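Local coordinates for mandelate racemase/muconate lactonizing enzyme-like protein (Rubrobacter xylanophilus DSM 9941, PDB 2QQ6) that binds magnesium and is probably a lyase of the mandelate racemase/muconate lactonizing enzyme group of the enolase superfamily, at residues Thr9-Ala14 / His49-Met54; Glu37-Ala42 / Val87-Ser92; Ser4-Thr9 / Asp62-Glu67; Pro109-Leu114 / Leu371-Gly376. All blocks are in the same frame, centred on the assembly; numbering follows the deposited sequence.

Contact 1 (Thr9-Ala14 / His49-Met54)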
loop_
_atom_site.group_PDB
_atom_site.type_symbol
_atom_site.label_atom_id
_atom_site.label_comp_id
_atom_site.label_asym_id
_atom_site.label_seq_id
_atom_site.Cartn_x
_atom_site.Cartn_y
_atom_site.Cartn_z
ATOM N N THR B 9 -23.914 -0.318 -13.991
ATOM C CA THR B 9 -23.782 -0.456 -15.436
ATOM C C THR B 9 -22.482 0.083 -16.054
ATOM O O THR B 9 -21.958 -0.507 -16.999
ATOM C CB THR B 9 -24.996 0.203 -16.136
ATOM O OG1 THR B 9 -24.965 1.621 -15.927
ATOM C CG2 THR B 9 -26.305 -0.352 -15.569
ATOM N N ARG B 10 -21.965 1.195 -15.534
ATOM C CA ARG B 10 -20.729 1.767 -16.066
ATOM C C ARG B 10 -19.866 2.430 -15.001
ATOM O O ARG B 10 -20.376 2.972 -14.018
ATOM C CB ARG B 10 -21.049 2.774 -17.163
ATOM N N VAL B 11 -18.550 2.378 -15.210
ATOM C CA VAL B 11 -17.578 2.986 -14.299
ATOM C C VAL B 11 -16.545 3.797 -15.074
ATOM O O VAL B 11 -15.753 3.234 -15.832
ATOM C CB VAL B 11 -16.802 1.932 -13.502
ATOM C CG1 VAL B 11 -15.779 2.622 -12.606
ATOM C CG2 VAL B 11 -17.754 1.093 -12.686
ATOM N N GLU B 12 -16.541 5.111 -14.885
ATOM C CA GLU B 12 -15.574 5.945 -15.586
ATOM C C GLU B 12 -14.774 6.839 -14.645
ATOM O O GLU B 12 -15.209 7.163 -13.533
ATOM C CB GLU B 12 -16.267 6.786 -16.661
ATOM C CG GLU B 12 -17.533 7.485 -16.190
ATOM C CD GLU B 12 -18.179 8.327 -17.280
ATOM O OE1 GLU B 12 -19.296 8.843 -17.046
ATOM O OE2 GLU B 12 -17.572 8.474 -18.363
ATOM N N THR B 13 -13.594 7.231 -15.114
ATOM C CA THR B 13 -12.682 8.062 -14.342
ATOM C C THR B 13 -12.426 9.383 -15.058
ATOM O O THR B 13 -12.976 9.632 -16.127
ATOM C CB THR B 13 -11.324 7.325 -14.138
ATOM O OG1 THR B 13 -10.624 7.244 -15.386
ATOM C CG2 THR B 13 -11.555 5.902 -13.629
ATOM N N ALA B 14 -11.577 10.215 -14.460
ATOM C CA ALA B 14 -11.202 11.524 -15.003
ATOM C C ALA B 14 -10.223 12.155 -14.012
ATOM O O ALA B 14 -10.464 12.129 -12.808
ATOM C CB ALA B 14 -12.436 12.412 -15.161
ATOM N N HIS B 49 -5.993 3.452 -13.555
ATOM C CA HIS B 49 -6.002 2.057 -13.966
ATOM C C HIS B 49 -6.540 1.124 -12.895
ATOM O O HIS B 49 -7.363 0.253 -13.181
ATOM C CB HIS B 49 -4.593 1.635 -14.367
ATOM C CG HIS B 49 -4.180 2.138 -15.713
ATOM N ND1 HIS B 49 -4.533 1.501 -16.884
ATOM C CD2 HIS B 49 -3.467 3.230 -16.078
ATOM C CE1 HIS B 49 -4.054 2.178 -17.912
ATOM N NE2 HIS B 49 -3.404 3.231 -17.451
ATOM N N ILE B 50 -6.070 1.297 -11.664
ATOM C CA ILE B 50 -6.520 0.468 -10.552
ATOM C C ILE B 50 -8.036 0.517 -10.517
ATOM O O ILE B 50 -8.705 -0.514 -10.508
ATOM C CB ILE B 50 -5.974 0.991 -9.206
ATOM C CG1 ILE B 50 -4.446 0.920 -9.208
ATOM C CG2 ILE B 50 -6.566 0.186 -8.051
ATOM C CD1 ILE B 50 -3.816 1.615 -8.041
ATOM N N VAL B 51 -8.567 1.733 -10.506
ATOM C CA VAL B 51 -10.003 1.945 -10.486
ATOM C C VAL B 51 -10.687 1.211 -11.636
ATOM O O VAL B 51 -11.682 0.521 -11.441
ATOM C CB VAL B 51 -10.339 3.440 -10.609
ATOM C CG1 VAL B 51 -11.838 3.625 -10.742
ATOM C CG2 VAL B 51 -9.817 4.192 -9.405
HETATM N N MSE B 52 -10.137 1.367 -12.835
HETATM C CA MSE B 52 -10.706 0.748 -14.021
HETATM C C MSE B 52 -10.681 -0.774 -13.943
HETATM O O MSE B 52 -11.691 -1.434 -14.229
HETATM C CB MSE B 52 -9.977 1.257 -15.273
HETATM C CG MSE B 52 -10.934 1.707 -16.381
HETATM SE SE MSE B 52 -12.374 2.893 -15.679
HETATM C CE MSE B 52 -13.661 1.537 -15.042
ATOM N N ASN B 53 -9.531 -1.318 -13.538
ATOM C CA ASN B 53 -9.327 -2.764 -13.387
ATOM C C ASN B 53 -10.378 -3.343 -12.453
ATOM O O ASN B 53 -10.607 -4.551 -12.422
ATOM C CB ASN B 53 -7.918 -3.033 -12.826
ATOM C CG ASN B 53 -7.697 -4.490 -12.432
ATOM O OD1 ASN B 53 -8.253 -4.969 -11.451
ATOM N ND2 ASN B 53 -6.874 -5.192 -13.198
HETATM N N MSE B 54 -11.023 -2.453 -11.710
HETATM C CA MSE B 54 -12.046 -2.810 -10.748
HETATM C C MSE B 54 -13.456 -2.964 -11.291
HETATM O O MSE B 54 -14.330 -3.458 -10.588
HETATM C CB MSE B 54 -12.069 -1.765 -9.640
HETATM C CG MSE B 54 -10.997 -1.956 -8.593
HETATM SE SE MSE B 54 -11.340 -3.582 -7.577
HETATM C CE MSE B 54 -9.951 -4.718 -8.388
#
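Val11 and Met52 lie where strand 10-14 and helix 49-53 run closest, in the N-terminal alpha+beta domain of the enolase superfamily, whose three-stranded antiparallel meander is covered by helices. The short axes are antiparallel, at 177°, and approach to 8.6 Å. Just upstream, Thr9 and Arg10 both face Trp28 in a classic beta bulge at the start of the strand.

From Val11 the CB projects toward the helix. CG1 is anti to the backbone N (chi1 178°) and meets the terminal CE of Met52, the two side chains passing alongside in opposite directions; the end of Met52 is placed with some doubt, because CE is modelled too close to the Val11 carbonyl oxygen. The same Val11 CG1 is also near Val51 CG1, a looser contact at 4.5 Å. The backbone N of Val11 is bonded to a carboxylate oxygen of Glu55, farther along the chain.

Glu12 turns the other way, as expected of strand alternation; its OE1 forms a salt bridge with Arg26 and accepts a hydrogen bond from Trp28 NE1. No hydrogen bond joins the two segments, so the contact rests on apolar packing.

Thr13 again points its CB at the helix. Its OG1 makes a weak hydrogen bond to His48, while the methyl serves the packing. Val51, which it touches, continues inward onto Ala90 and Ile94 of helix 86-106. In Met52, modelled as selenomethionine, bends at chi2 and chi3 bring the end toward the strand although CB does not point there. Thr13 CG2 touches Val51 CG1 at 3.7 Å and, at the same distance, the SE atom of Met52.

Contact 2 (Glu37-Ala42 / Val87-Ser92)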
loop_
_atom_site.group_PDB
_atom_site.type_symbol
_atom_site.label_atom_id
_atom_site.label_comp_id
_atom_site.label_asym_id
_atom_site.label_seq_id
_atom_site.Cartn_x
_atom_site.Cartn_y
_atom_site.Cartn_z
ATOM N N GLU B 37 -14.231 11.420 -5.431
ATOM C CA GLU B 37 -12.892 11.918 -5.762
ATOM C C GLU B 37 -11.789 11.194 -4.987
ATOM O O GLU B 37 -11.873 11.051 -3.764
ATOM C CB GLU B 37 -12.797 13.413 -5.466
ATOM C CG GLU B 37 -11.534 14.059 -5.977
ATOM C CD GLU B 37 -11.336 15.445 -5.412
ATOM O OE1 GLU B 37 -12.327 16.021 -4.915
ATOM O OE2 GLU B 37 -10.196 15.964 -5.465
ATOM N N CYS B 38 -10.755 10.745 -5.699
ATOM C CA CYS B 38 -9.637 10.055 -5.068
ATOM C C CYS B 38 -8.642 11.074 -4.527
ATOM O O CYS B 38 -8.643 12.242 -4.928
ATOM C CB CYS B 38 -8.909 9.153 -6.071
ATOM S SG CYS B 38 -9.771 7.639 -6.599
ATOM N N TYR B 39 -7.803 10.623 -3.601
ATOM C CA TYR B 39 -6.768 11.458 -3.017
ATOM C C TYR B 39 -5.656 11.544 -4.061
ATOM O O TYR B 39 -5.477 10.636 -4.875
ATOM C CB TYR B 39 -6.246 10.803 -1.736
ATOM C CG TYR B 39 -4.921 11.340 -1.235
ATOM C CD1 TYR B 39 -4.866 12.419 -0.353
ATOM C CD2 TYR B 39 -3.711 10.773 -1.659
ATOM C CE1 TYR B 39 -3.642 12.917 0.091
ATOM C CE2 TYR B 39 -2.490 11.267 -1.224
ATOM C CZ TYR B 39 -2.464 12.339 -0.352
ATOM O OH TYR B 39 -1.260 12.845 0.067
ATOM N N PRO B 40 -4.910 12.650 -4.074
ATOM C CA PRO B 40 -3.826 12.789 -5.051
ATOM C C PRO B 40 -2.640 11.880 -4.736
ATOM O O PRO B 40 -1.659 12.297 -4.137
ATOM C CB PRO B 40 -3.473 14.266 -4.961
ATOM C CG PRO B 40 -3.822 14.609 -3.526
ATOM C CD PRO B 40 -5.140 13.911 -3.351
ATOM N N SER B 41 -2.726 10.630 -5.156
ATOM C CA SER B 41 -1.649 9.697 -4.888
ATOM C C SER B 41 -0.888 9.250 -6.135
ATOM O O SER B 41 -1.486 8.889 -7.155
ATOM C CB SER B 41 -2.205 8.475 -4.160
ATOM O OG SER B 41 -1.162 7.597 -3.782
ATOM N N ALA B 42 0.440 9.291 -6.038
ATOM C CA ALA B 42 1.328 8.862 -7.117
ATOM C C ALA B 42 0.829 9.383 -8.454
ATOM O O ALA B 42 0.211 10.453 -8.504
ATOM C CB ALA B 42 1.405 7.349 -7.126
ATOM N N VAL B 87 -3.913 1.156 -4.018
ATOM C CA VAL B 87 -5.150 0.392 -4.197
ATOM C C VAL B 87 -6.257 0.840 -3.256
ATOM O O VAL B 87 -7.428 0.874 -3.617
ATOM C CB VAL B 87 -4.879 -1.094 -3.968
ATOM C CG1 VAL B 87 -6.157 -1.914 -4.133
ATOM C CG2 VAL B 87 -3.812 -1.553 -4.941
ATOM N N ILE B 88 -5.872 1.201 -2.044
ATOM C CA ILE B 88 -6.824 1.658 -1.039
ATOM C C ILE B 88 -7.347 3.063 -1.358
ATOM O O ILE B 88 -8.542 3.337 -1.228
ATOM C CB ILE B 88 -6.173 1.620 0.367
ATOM C CG1 ILE B 88 -5.966 0.162 0.798
ATOM C CG2 ILE B 88 -7.034 2.353 1.367
ATOM C CD1 ILE B 88 -7.250 -0.645 0.902
ATOM N N THR B 89 -6.455 3.948 -1.790
ATOM C CA THR B 89 -6.859 5.303 -2.137
ATOM C C THR B 89 -7.796 5.251 -3.325
ATOM O O THR B 89 -8.735 6.033 -3.403
ATOM C CB THR B 89 -5.666 6.185 -2.520
ATOM O OG1 THR B 89 -4.776 6.302 -1.401
ATOM C CG2 THR B 89 -6.155 7.565 -2.945
ATOM N N ALA B 90 -7.526 4.336 -4.253
ATOM C CA ALA B 90 -8.364 4.164 -5.433
ATOM C C ALA B 90 -9.784 3.749 -5.004
ATOM O O ALA B 90 -10.767 4.456 -5.264
ATOM C CB ALA B 90 -7.759 3.120 -6.339
ATOM N N LEU B 91 -9.897 2.603 -4.342
ATOM C CA LEU B 91 -11.205 2.159 -3.872
ATOM C C LEU B 91 -11.914 3.279 -3.101
ATOM O O LEU B 91 -13.136 3.384 -3.131
ATOM C CB LEU B 91 -11.075 0.951 -2.937
ATOM C CG LEU B 91 -10.541 -0.416 -3.366
ATOM C CD1 LEU B 91 -10.652 -1.330 -2.172
ATOM C CD2 LEU B 91 -11.329 -0.992 -4.530
ATOM N N SER B 92 -11.151 4.101 -2.394
ATOM C CA SER B 92 -11.756 5.178 -1.617
ATOM C C SER B 92 -12.653 6.042 -2.493
ATOM O O SER B 92 -13.733 6.465 -2.063
ATOM C CB SER B 92 -10.677 6.058 -0.962
ATOM O OG SER B 92 -9.980 5.368 0.062
#
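Thr89 and Tyr39 touch where the loop 37-42, leaving the meander of the enolase-type N-terminal domain, lies against helix 86-106. Tyr39 belongs to the surroundings of the metal site: its side chain is about 5 Å from that of the magnesium ligand Glu268. This is consistent with the way the N-terminal domain of this superfamily closes over the barrel.

Apolar contact centres on the methyl of Thr89. CG2 is anti to the backbone N of its residue and faces the loop, 3.5 Å from Tyr39 CB and near the plane of the Tyr39 ring at its edge. Farther along the loop, Ser41 CB is 4.2 Å from Thr89 CG2. The hydroxyl of Thr89 is engaged elsewhere, bonded to the carbonyl oxygen of Lys294.

Contact between sulfur and oxygen is made by Cys38, whose SG lies 3.6 Å from Ala90 O and almost as near to Thr89 O. No hydrogen bond is assigned to either approach.

Within the loop, the aromatic ring has a proline neighbour. Tyr39 CB points toward the helix, but with CG anti to the backbone N (chi1 163°) the end of the side chain leads away. Pro40 CD lies 3.3 Å above one face of the Tyr39 ring, offset toward its rim. The phenol OH is hydrogen-bonded to the carbonyl oxygen of Phe79 of the second subunit, tying this loop to the partner subunit.

Hydrogen bonding inside the helix converges on one carbonyl. Ile88 O accepts from Ser92 N at 3.0 Å and from Ser92 OG at 2.8 Å, the two donors approaching from opposite faces of the carbonyl plane.

Contact 3 (Ser4-Thr9 / Asp62-Glu67)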
loop_
_atom_site.group_PDB
_atom_site.type_symbol
_atom_site.label_atom_id
_atom_site.label_comp_id
_atom_site.label_asym_id
_atom_site.label_seq_id
_atom_site.Cartn_x
_atom_site.Cartn_y
_atom_site.Cartn_z
ATOM N N SER B 4 -37.077 -1.148 -8.366
ATOM C CA SER B 4 -36.857 -1.490 -9.804
ATOM C C SER B 4 -35.674 -2.424 -10.006
ATOM O O SER B 4 -35.565 -3.079 -11.055
ATOM N N ALA B 5 -34.797 -2.478 -8.995
ATOM C CA ALA B 5 -33.592 -3.316 -8.992
ATOM C C ALA B 5 -32.429 -2.638 -9.694
ATOM O O ALA B 5 -31.937 -3.131 -10.710
ATOM C CB ALA B 5 -33.868 -4.676 -9.644
ATOM N N PRO B 6 -31.976 -1.491 -9.168
ATOM C CA PRO B 6 -30.853 -0.808 -9.812
ATOM C C PRO B 6 -29.579 -1.652 -9.781
ATOM O O PRO B 6 -29.180 -2.166 -8.735
ATOM C CB PRO B 6 -30.733 0.494 -9.012
ATOM C CG PRO B 6 -31.269 0.134 -7.674
ATOM C CD PRO B 6 -32.465 -0.727 -8.008
ATOM N N ARG B 7 -28.956 -1.801 -10.944
ATOM C CA ARG B 7 -27.730 -2.572 -11.070
ATOM C C ARG B 7 -26.646 -1.664 -11.634
ATOM O O ARG B 7 -26.932 -0.745 -12.401
ATOM C CB ARG B 7 -27.940 -3.747 -12.018
ATOM C CG ARG B 7 -29.283 -4.439 -11.883
ATOM C CD ARG B 7 -29.357 -5.389 -10.705
ATOM N NE ARG B 7 -29.607 -4.723 -9.432
ATOM C CZ ARG B 7 -30.116 -5.339 -8.366
ATOM N NH1 ARG B 7 -30.427 -6.628 -8.428
ATOM N NH2 ARG B 7 -30.318 -4.670 -7.238
ATOM N N ILE B 8 -25.401 -1.919 -11.254
ATOM C CA ILE B 8 -24.295 -1.109 -11.736
ATOM C C ILE B 8 -24.131 -1.376 -13.221
ATOM O O ILE B 8 -24.192 -2.523 -13.659
ATOM C CB ILE B 8 -22.989 -1.456 -10.998
ATOM C CG1 ILE B 8 -23.169 -1.231 -9.496
ATOM C CG2 ILE B 8 -21.844 -0.604 -11.532
ATOM C CD1 ILE B 8 -22.006 -1.722 -8.674
ATOM N N THR B 9 -23.914 -0.318 -13.991
ATOM C CA THR B 9 -23.782 -0.456 -15.436
ATOM C C THR B 9 -22.482 0.083 -16.054
ATOM O O THR B 9 -21.958 -0.507 -16.999
ATOM C CB THR B 9 -24.996 0.203 -16.136
ATOM O OG1 THR B 9 -24.965 1.621 -15.927
ATOM C CG2 THR B 9 -26.305 -0.352 -15.569
ATOM N N ASP B 62 -25.957 -4.450 -6.852
ATOM C CA ASP B 62 -26.923 -3.495 -6.304
ATOM C C ASP B 62 -26.052 -2.486 -5.557
ATOM O O ASP B 62 -25.578 -2.759 -4.453
ATOM C CB ASP B 62 -27.861 -4.204 -5.321
ATOM C CG ASP B 62 -29.058 -3.355 -4.913
ATOM O OD1 ASP B 62 -28.915 -2.117 -4.794
ATOM O OD2 ASP B 62 -30.142 -3.943 -4.689
ATOM N N PRO B 63 -25.834 -1.301 -6.149
ATOM C CA PRO B 63 -25.009 -0.240 -5.557
ATOM C C PRO B 63 -25.515 0.292 -4.228
ATOM O O PRO B 63 -25.040 1.315 -3.745
ATOM C CB PRO B 63 -25.018 0.831 -6.633
ATOM C CG PRO B 63 -26.425 0.722 -7.147
ATOM C CD PRO B 63 -26.589 -0.781 -7.305
ATOM N N ARG B 64 -26.483 -0.386 -3.637
ATOM C CA ARG B 64 -27.001 0.071 -2.368
ATOM C C ARG B 64 -26.276 -0.578 -1.184
ATOM O O ARG B 64 -26.186 0.006 -0.098
ATOM C CB ARG B 64 -28.507 -0.167 -2.318
ATOM C CG ARG B 64 -29.280 0.922 -3.026
ATOM C CD ARG B 64 -30.730 0.549 -3.193
ATOM N NE ARG B 64 -30.887 -0.624 -4.043
ATOM C CZ ARG B 64 -32.026 -1.292 -4.165
ATOM N NH1 ARG B 64 -33.091 -0.889 -3.486
ATOM N NH2 ARG B 64 -32.099 -2.359 -4.950
ATOM N N ASP B 65 -25.755 -1.782 -1.391
ATOM C CA ASP B 65 -25.017 -2.462 -0.343
ATOM C C ASP B 65 -23.583 -2.056 -0.594
ATOM O O ASP B 65 -22.758 -2.843 -1.073
ATOM C CB ASP B 65 -25.180 -3.961 -0.486
ATOM C CG ASP B 65 -26.628 -4.370 -0.562
ATOM O OD1 ASP B 65 -27.362 -4.105 0.416
ATOM O OD2 ASP B 65 -27.025 -4.952 -1.598
ATOM N N VAL B 66 -23.305 -0.799 -0.281
ATOM C CA VAL B 66 -21.996 -0.214 -0.499
ATOM C C VAL B 66 -20.885 -0.905 0.291
ATOM O O VAL B 66 -19.864 -1.305 -0.281
ATOM C CB VAL B 66 -22.060 1.307 -0.198
ATOM C CG1 VAL B 66 -22.482 1.515 1.210
ATOM C CG2 VAL B 66 -20.735 1.978 -0.478
ATOM N N GLU B 67 -21.095 -1.083 1.591
ATOM C CA GLU B 67 -20.086 -1.720 2.430
ATOM C C GLU B 67 -19.709 -3.106 1.919
ATOM O O GLU B 67 -18.548 -3.499 1.969
ATOM C CB GLU B 67 -20.577 -1.809 3.870
ATOM C CG GLU B 67 -19.477 -1.549 4.890
ATOM C CD GLU B 67 -20.001 -1.399 6.311
ATOM O OE1 GLU B 67 -20.948 -0.598 6.516
ATOM O OE2 GLU B 67 -19.456 -2.072 7.221
#
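Arg7 and Asp62 bring the two backbones to 4.9 Å between their CA atoms, and Asp62 CA makes a nearly straight CA-H...O contact with Pro6 O, 3.6 Å long with 172° at the hydrogen. The Pro6 carbonyl oxygen also lies against Pro63 CD.

The side chains form a salt-bridge network of Arg7, Asp62 and Arg64. Arg7 sets out away from the opposite segment but is bent at chi2 and chi3, and its end returns. NE donates to Pro6 O at 2.7 Å, from above the carbonyl plane, which fixes the guanidinium close to its own backbone. NH2 then reaches Asp62 OD2 in a salt bridge of 2.7 Å, with the guanidinium and carboxylate planes turned 56° apart.

Asp62 CG is anti to its backbone N (chi1 -169°). Its other oxygen, OD1, takes the NE of Arg64 on its syn lone pair at 2.6 Å, while OD2 has a second, weak bond from Arg64 NH2. Two like charges, Arg7 NH2 and Arg64 NH2, are thereby only 3.7 Å apart, and the shared carboxylate would offset their repulsion. An alanine in place of Asp62 would probably leave both guanidinium groups without their common counter-charge, and the end of Arg64 without the carboxylate that holds it.

Pro6 crosses Arg64 at about a right angle, its CD lying 3.5 Å from Arg64 NH2 over a face of that guanidinium. Beyond the charges, Ile8 CG1 packs on Pro63 CB at 4.0 Å.

The lead into strand 10-17 is thus joined to the type I turn before helix 66-76, with Pro6 and Pro63 resting on Leu105 and Leu101 of helix 86-106.

Contact 4 (Pro109-Leu114 / Leu371-Gly376)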
loop_
_atom_site.group_PDB
_atom_site.type_symbol
_atom_site.label_atom_id
_atom_site.label_comp_id
_atom_site.label_asym_id
_atom_site.label_seq_id
_atom_site.Cartn_x
_atom_site.Cartn_y
_atom_site.Cartn_z
ATOM N N PRO B 109 -29.826 12.373 1.903
ATOM C CA PRO B 109 -28.437 12.835 1.957
ATOM C C PRO B 109 -27.573 11.704 2.511
ATOM O O PRO B 109 -28.070 10.857 3.252
ATOM C CB PRO B 109 -28.511 14.059 2.872
ATOM C CG PRO B 109 -29.711 13.780 3.735
ATOM C CD PRO B 109 -30.695 13.198 2.756
ATOM N N VAL B 110 -26.297 11.683 2.142
ATOM C CA VAL B 110 -25.397 10.626 2.584
ATOM C C VAL B 110 -25.269 10.441 4.094
ATOM O O VAL B 110 -25.321 9.308 4.574
ATOM C CB VAL B 110 -23.996 10.802 1.963
ATOM C CG1 VAL B 110 -22.921 10.744 3.031
ATOM C CG2 VAL B 110 -23.769 9.718 0.931
ATOM N N TYR B 111 -25.103 11.525 4.852
ATOM C CA TYR B 111 -24.978 11.370 6.299
ATOM C C TYR B 111 -26.164 10.596 6.893
ATOM O O TYR B 111 -26.035 9.932 7.926
ATOM C CB TYR B 111 -24.806 12.736 6.990
ATOM C CG TYR B 111 -25.927 13.732 6.805
ATOM C CD1 TYR B 111 -27.133 13.602 7.493
ATOM C CD2 TYR B 111 -25.767 14.836 5.966
ATOM C CE1 TYR B 111 -28.153 14.557 7.353
ATOM C CE2 TYR B 111 -26.780 15.795 5.818
ATOM C CZ TYR B 111 -27.967 15.653 6.515
ATOM O OH TYR B 111 -28.949 16.616 6.394
ATOM N N ARG B 112 -27.315 10.664 6.229
ATOM C CA ARG B 112 -28.496 9.947 6.698
ATOM C C ARG B 112 -28.426 8.465 6.318
ATOM O O ARG B 112 -29.353 7.691 6.563
ATOM C CB ARG B 112 -29.779 10.584 6.149
ATOM C CG ARG B 112 -30.219 11.830 6.905
ATOM C CD ARG B 112 -31.665 12.186 6.571
ATOM N NE ARG B 112 -32.096 13.454 7.166
ATOM C CZ ARG B 112 -32.098 13.715 8.472
ATOM N NH1 ARG B 112 -31.686 12.795 9.334
ATOM N NH2 ARG B 112 -32.515 14.895 8.922
ATOM N N LEU B 113 -27.317 8.076 5.711
ATOM C CA LEU B 113 -27.116 6.683 5.354
ATOM C C LEU B 113 -26.013 6.171 6.274
ATOM O O LEU B 113 -25.861 4.964 6.482
ATOM C CB LEU B 113 -26.699 6.550 3.885
ATOM C CG LEU B 113 -27.820 6.537 2.849
ATOM C CD1 LEU B 113 -27.215 6.518 1.479
ATOM C CD2 LEU B 113 -28.700 5.324 3.034
ATOM N N LEU B 114 -25.258 7.114 6.835
ATOM C CA LEU B 114 -24.165 6.800 7.742
ATOM C C LEU B 114 -24.597 6.868 9.201
ATOM O O LEU B 114 -23.780 7.120 10.091
ATOM C CB LEU B 114 -22.995 7.751 7.496
ATOM C CG LEU B 114 -22.404 7.636 6.088
ATOM C CD1 LEU B 114 -21.264 8.632 5.909
ATOM C CD2 LEU B 114 -21.913 6.213 5.853
ATOM N N LEU B 371 -24.455 21.628 5.709
ATOM C CA LEU B 371 -24.943 20.509 4.926
ATOM C C LEU B 371 -26.448 20.442 4.748
ATOM O O LEU B 371 -27.233 20.538 5.696
ATOM C CB LEU B 371 -24.410 19.182 5.481
ATOM C CG LEU B 371 -23.194 18.656 4.700
ATOM C CD1 LEU B 371 -22.802 17.259 5.167
ATOM C CD2 LEU B 371 -23.546 18.623 3.206
ATOM N N THR B 372 -26.811 20.271 3.483
ATOM C CA THR B 372 -28.180 20.197 3.006
ATOM C C THR B 372 -28.815 18.835 3.235
ATOM O O THR B 372 -28.162 17.906 3.713
ATOM C CB THR B 372 -28.217 20.486 1.493
ATOM O OG1 THR B 372 -29.374 19.868 0.917
ATOM C CG2 THR B 372 -26.956 19.934 0.810
ATOM N N GLU B 373 -30.097 18.734 2.887
ATOM C CA GLU B 373 -30.839 17.483 2.996
ATOM C C GLU B 373 -31.018 16.889 1.594
ATOM O O GLU B 373 -31.776 15.938 1.382
ATOM C CB GLU B 373 -32.195 17.714 3.670
ATOM C CG GLU B 373 -32.063 18.180 5.113
ATOM C CD GLU B 373 -33.190 17.680 6.010
ATOM O OE1 GLU B 373 -34.367 17.986 5.720
ATOM O OE2 GLU B 373 -32.894 16.980 7.008
ATOM N N GLU B 374 -30.300 17.457 0.634
ATOM C CA GLU B 374 -30.363 16.973 -0.728
ATOM C C GLU B 374 -29.713 15.602 -0.794
ATOM O O GLU B 374 -28.587 15.413 -0.320
ATOM C CB GLU B 374 -29.649 17.946 -1.658
ATOM C CG GLU B 374 -30.355 19.288 -1.767
ATOM C CD GLU B 374 -31.763 19.158 -2.330
ATOM O OE1 GLU B 374 -31.887 18.945 -3.556
ATOM O OE2 GLU B 374 -32.740 19.255 -1.546
ATOM N N PRO B 375 -30.418 14.621 -1.380
ATOM C CA PRO B 375 -29.910 13.256 -1.507
ATOM C C PRO B 375 -28.511 13.165 -2.090
ATOM O O PRO B 375 -28.131 13.968 -2.940
ATOM C CB PRO B 375 -30.965 12.572 -2.383
ATOM C CG PRO B 375 -31.580 13.694 -3.139
ATOM C CD PRO B 375 -31.701 14.754 -2.083
ATOM N N GLY B 376 -27.754 12.184 -1.601
ATOM C CA GLY B 376 -26.393 11.952 -2.053
ATOM C C GLY B 376 -25.447 13.141 -2.033
ATOM O O GLY B 376 -25.270 13.807 -3.051
#
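Tyr111 reaches from the loop 109-114 to Leu371 and Thr372, joining the chain just after helix 86-106 to the barrel-type C-terminal part. From CB, CG stands between the backbone N and the carbonyl carbon (chi1 60°). Along one side of the ring, CD2 packs against Leu371 CD1 at 3.9 Å. Next, CE2 lies 3.3 Å from Thr372 O, and CZ follows close by. At the tip, OH donates to Thr372 O over 3.1 Å from above the carbonyl plane, and it also lies 3.7 Å from Glu373 CG. One face of the ring carries Pro109 CG, offset toward the rim. A phenylalanine here would keep the ring contacts but would probably leave Thr372 O without this donor.

The neighbouring Arg112 NH2 forms a salt bridge with Glu373 OE2, 2.9 Å long and fairly straight at 164°. The same oxygen is also paired with Arg120.

Backbone bonds of Leu371 with Arg120 and of Gly376 with Val108 flank the contact. Segment 109-114 links helix 86-106 to strand 121-127, and segment 371-376 follows strand 368-370, which pairs antiparallel with 121-127; His331 of helix 323-334 lies against both Tyr111 and Leu371.

Contacts 1, 2 and 3 belong to one N-terminal domain, whereas contact 4 ties that part of the chain to the barrel domain. Contacts 1 and 2 touch directly, with centres 12 Å apart: Ile50 CG2 meets Ala90 CB at 3.6 Å, so helix 44-53 is shared between strand and helix partners, and both contacts border the second subunit. Contact 3 overlaps contact 1 at Thr9, and contact 1 is nested in the chain loop that contact 3 closes. Contact 4 stands apart, its nearest atoms about 7 Å from contact 3 and 11 Å from contact 2. The metal site is approached by contact 2, where the Tyr39 side chain is about 8 Å from a bound magnesium ion; the others lie away from it.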